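Local coordinates for venom allergen-like (VAL) 4 protein (Schistosoma mansoni, PDB 4P27) that binds lipids as a member of the SCP/TAPS (CAP) family, although it lacks the prototypical CAP sequence motifs, at residues Tyr12-Lys17 with Asp90-Tyr95. Numbering follows the deposited sequence.
Sequences YNFHKK and DWLEEY
Phe14 and Leu92 make the apolar half of this helix-to-helix contact. The far end of the Phe14 ring does the touching. Its CZ lies 3.9 Å from Leu92 CD2, and its CE1 lies 4.0 Å from Leu92 CB. The methyl approaches the ring at a slant. Phe14 CB points toward segment 90-95, and CG anti to the backbone N (chi1 -172°) carries the ring on to Leu92. Met88, one turn before Leu92 on helix 84-93, and Met115 of helix 110-115 also touch the Phe14 side chain.

The other half joins two aromatic side chains. His15 CE1 meets Trp91 CZ3 at 4.0 Å, edge against edge, so the rings do not stack. NE2 of the imidazole is 4.1 Å from the same carbon.

The polar atoms of this pair are satisfied elsewhere. His15 ND1 is hydrogen-bonded to Ile11 O and NE2 to Tyr140 OH, which together would hold the rotation of the imidazole. Trp91 NE1 is hydrogen-bonded to Leu78 O on strand 75-81.

The CA atoms of His15 and Leu92 are the nearest pair, 9.1 Å apart. Between these segments the contact runs through side chains, while His15 and Trp91 tie helices 6-22 and 84-93 to the central sheet, as in the alpha-beta-alpha sandwich of CAP proteins.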
loop_
_atom_site.group_PDB
_atom_site.type_symbol
_atom_site.label_atom_id
_atom_site.label_comp_id
_atom_site.label_asym_id
_atom_site.label_seq_id
_atom_site.Cartn_x
_atom_site.Cartn_y
_atom_site.Cartn_z
ATOM N N TYR A 12 -7.451 0.734 6.029
ATOM C CA TYR A 12 -8.093 -0.373 5.284
ATOM C C TYR A 12 -9.093 0.116 4.262
ATOM O O TYR A 12 -9.016 -0.245 3.042
ATOM C CB TYR A 12 -8.762 -1.347 6.296
ATOM C CG TYR A 12 -9.255 -2.655 5.712
ATOM C CD1 TYR A 12 -8.593 -3.267 4.590
ATOM C CD2 TYR A 12 -10.362 -3.299 6.259
ATOM C CE1 TYR A 12 -9.026 -4.481 4.089
ATOM C CE2 TYR A 12 -10.853 -4.530 5.720
ATOM C CZ TYR A 12 -10.184 -5.100 4.636
ATOM O OH TYR A 12 -10.626 -6.294 4.098
ATOM N N ASN A 13 -9.976 1.030 4.686
ATOM C CA ASN A 13 -10.977 1.537 3.714
ATOM C C ASN A 13 -10.356 2.402 2.620
ATOM O O ASN A 13 -10.865 2.491 1.506
ATOM C CB ASN A 13 -12.040 2.411 4.424
ATOM C CG ASN A 13 -12.996 1.610 5.338
ATOM O OD1 ASN A 13 -13.527 2.187 6.290
ATOM N ND2 ASN A 13 -13.148 0.317 5.122
ATOM N N PHE A 14 -9.354 3.180 2.971
ATOM C CA PHE A 14 -8.696 4.014 1.966
ATOM C C PHE A 14 -8.083 3.063 0.880
ATOM O O PHE A 14 -8.209 3.320 -0.302
ATOM C CB PHE A 14 -7.575 4.844 2.643
ATOM C CG PHE A 14 -6.975 5.870 1.708
ATOM C CD1 PHE A 14 -5.953 5.511 0.806
ATOM C CD2 PHE A 14 -7.403 7.187 1.721
ATOM C CE1 PHE A 14 -5.445 6.430 -0.076
ATOM C CE2 PHE A 14 -6.854 8.152 0.854
ATOM C CZ PHE A 14 -5.885 7.772 -0.050
ATOM N N HIS A 15 -7.462 1.957 1.310
ATOM C CA HIS A 15 -6.923 0.995 0.313
ATOM C C HIS A 15 -8.017 0.328 -0.532
ATOM O O HIS A 15 -7.908 0.264 -1.756
ATOM C CB HIS A 15 -6.131 -0.121 1.013
ATOM C CG HIS A 15 -4.759 0.283 1.402
ATOM N ND1 HIS A 15 -4.501 0.990 2.558
ATOM C CD2 HIS A 15 -3.542 -0.017 0.860
ATOM C CE1 HIS A 15 -3.188 1.170 2.680
ATOM N NE2 HIS A 15 -2.579 0.538 1.687
ATOM N N LYS A 16 -9.129 -0.074 0.091
ATOM C CA LYS A 16 -10.283 -0.554 -0.677
ATOM C C LYS A 16 -10.765 0.446 -1.692
ATOM O O LYS A 16 -11.027 0.090 -2.818
ATOM C CB LYS A 16 -11.436 -1.010 0.260
ATOM C CG LYS A 16 -10.986 -2.218 1.006
ATOM C CD LYS A 16 -12.134 -3.064 1.544
ATOM C CE LYS A 16 -12.595 -2.513 2.871
ATOM N NZ LYS A 16 -13.583 -3.511 3.408
ATOM N N LYS A 17 -10.862 1.710 -1.299
ATOM C CA LYS A 17 -11.362 2.733 -2.180
ATOM C C LYS A 17 -10.387 2.996 -3.374
ATOM O O LYS A 17 -10.841 3.179 -4.484
ATOM C CB LYS A 17 -11.463 4.077 -1.442
ATOM C CG LYS A 17 -12.370 5.034 -2.217
ATOM C CD LYS A 17 -11.793 6.410 -2.280
ATOM C CE LYS A 17 -12.620 7.295 -3.210
ATOM N NZ LYS A 17 -11.706 8.380 -3.683
ATOM N N ASP A 90 -0.465 10.904 0.464
ATOM C CA ASP A 90 0.880 10.915 -0.054
ATOM C C ASP A 90 1.255 9.616 -0.845
ATOM O O ASP A 90 1.849 9.660 -1.950
ATOM C CB ASP A 90 1.840 11.104 1.094
ATOM C CG ASP A 90 3.265 11.120 0.645
ATOM O OD1 ASP A 90 3.586 11.950 -0.197
ATOM O OD2 ASP A 90 4.096 10.322 1.118
ATOM N N TRP A 91 0.945 8.456 -0.271
ATOM C CA TRP A 91 1.226 7.211 -0.990
ATOM C C TRP A 91 0.450 7.194 -2.316
ATOM O O TRP A 91 0.999 6.879 -3.387
ATOM C CB TRP A 91 0.777 5.999 -0.142
ATOM C CG TRP A 91 1.607 5.729 1.043
ATOM C CD1 TRP A 91 2.751 6.336 1.407
ATOM C CD2 TRP A 91 1.306 4.750 2.051
ATOM N NE1 TRP A 91 3.217 5.799 2.642
ATOM C CE2 TRP A 91 2.318 4.804 3.014
ATOM C CE3 TRP A 91 0.262 3.783 2.199
ATOM C CZ2 TRP A 91 2.316 3.970 4.134
ATOM C CZ3 TRP A 91 0.280 3.003 3.303
ATOM C CH2 TRP A 91 1.271 3.100 4.265
ATOM N N LEU A 92 -0.849 7.473 -2.257
ATOM C CA LEU A 92 -1.683 7.439 -3.473
ATOM C C LEU A 92 -1.155 8.335 -4.632
ATOM O O LEU A 92 -1.077 7.919 -5.793
ATOM C CB LEU A 92 -3.160 7.819 -3.089
ATOM C CG LEU A 92 -4.072 8.153 -4.301
ATOM C CD1 LEU A 92 -4.282 6.927 -5.179
ATOM C CD2 LEU A 92 -5.440 8.679 -3.823
ATOM N N GLU A 93 -0.781 9.566 -4.313
ATOM C CA GLU A 93 -0.573 10.570 -5.353
ATOM C C GLU A 93 0.753 10.355 -6.020
ATOM O O GLU A 93 1.064 11.051 -6.969
ATOM C CB GLU A 93 -0.557 11.967 -4.772
ATOM C CG GLU A 93 -1.671 12.134 -3.796
ATOM C CD GLU A 93 -2.583 13.215 -4.190
ATOM O OE1 GLU A 93 -3.373 12.991 -5.102
ATOM O OE2 GLU A 93 -2.472 14.274 -3.579
ATOM N N GLU A 94 1.516 9.386 -5.549
ATOM C CA GLU A 94 2.598 8.913 -6.344
ATOM C C GLU A 94 2.157 8.408 -7.684
ATOM O O GLU A 94 3.020 8.178 -8.528
ATOM C CB GLU A 94 3.321 7.768 -5.647
ATOM C CG GLU A 94 3.986 8.182 -4.368
ATOM C CD GLU A 94 4.769 7.027 -3.796
ATOM O OE1 GLU A 94 4.750 5.884 -4.351
ATOM O OE2 GLU A 94 5.390 7.252 -2.777
ATOM N N TYR A 95 0.846 8.216 -7.909
ATOM C CA TYR A 95 0.399 7.887 -9.251
ATOM C C TYR A 95 0.783 8.966 -10.302
ATOM O O TYR A 95 0.862 8.654 -11.486
ATOM C CB TYR A 95 -1.133 7.633 -9.290
ATOM C CG TYR A 95 -2.011 8.871 -9.236
ATOM C CD1 TYR A 95 -2.129 9.730 -10.343
ATOM C CD2 TYR A 95 -2.767 9.153 -8.094
ATOM C CE1 TYR A 95 -2.977 10.833 -10.301
ATOM C CE2 TYR A 95 -3.576 10.266 -8.022
ATOM C CZ TYR A 95 -3.695 11.092 -9.133
ATOM O OH TYR A 95 -4.543 12.179 -9.048
#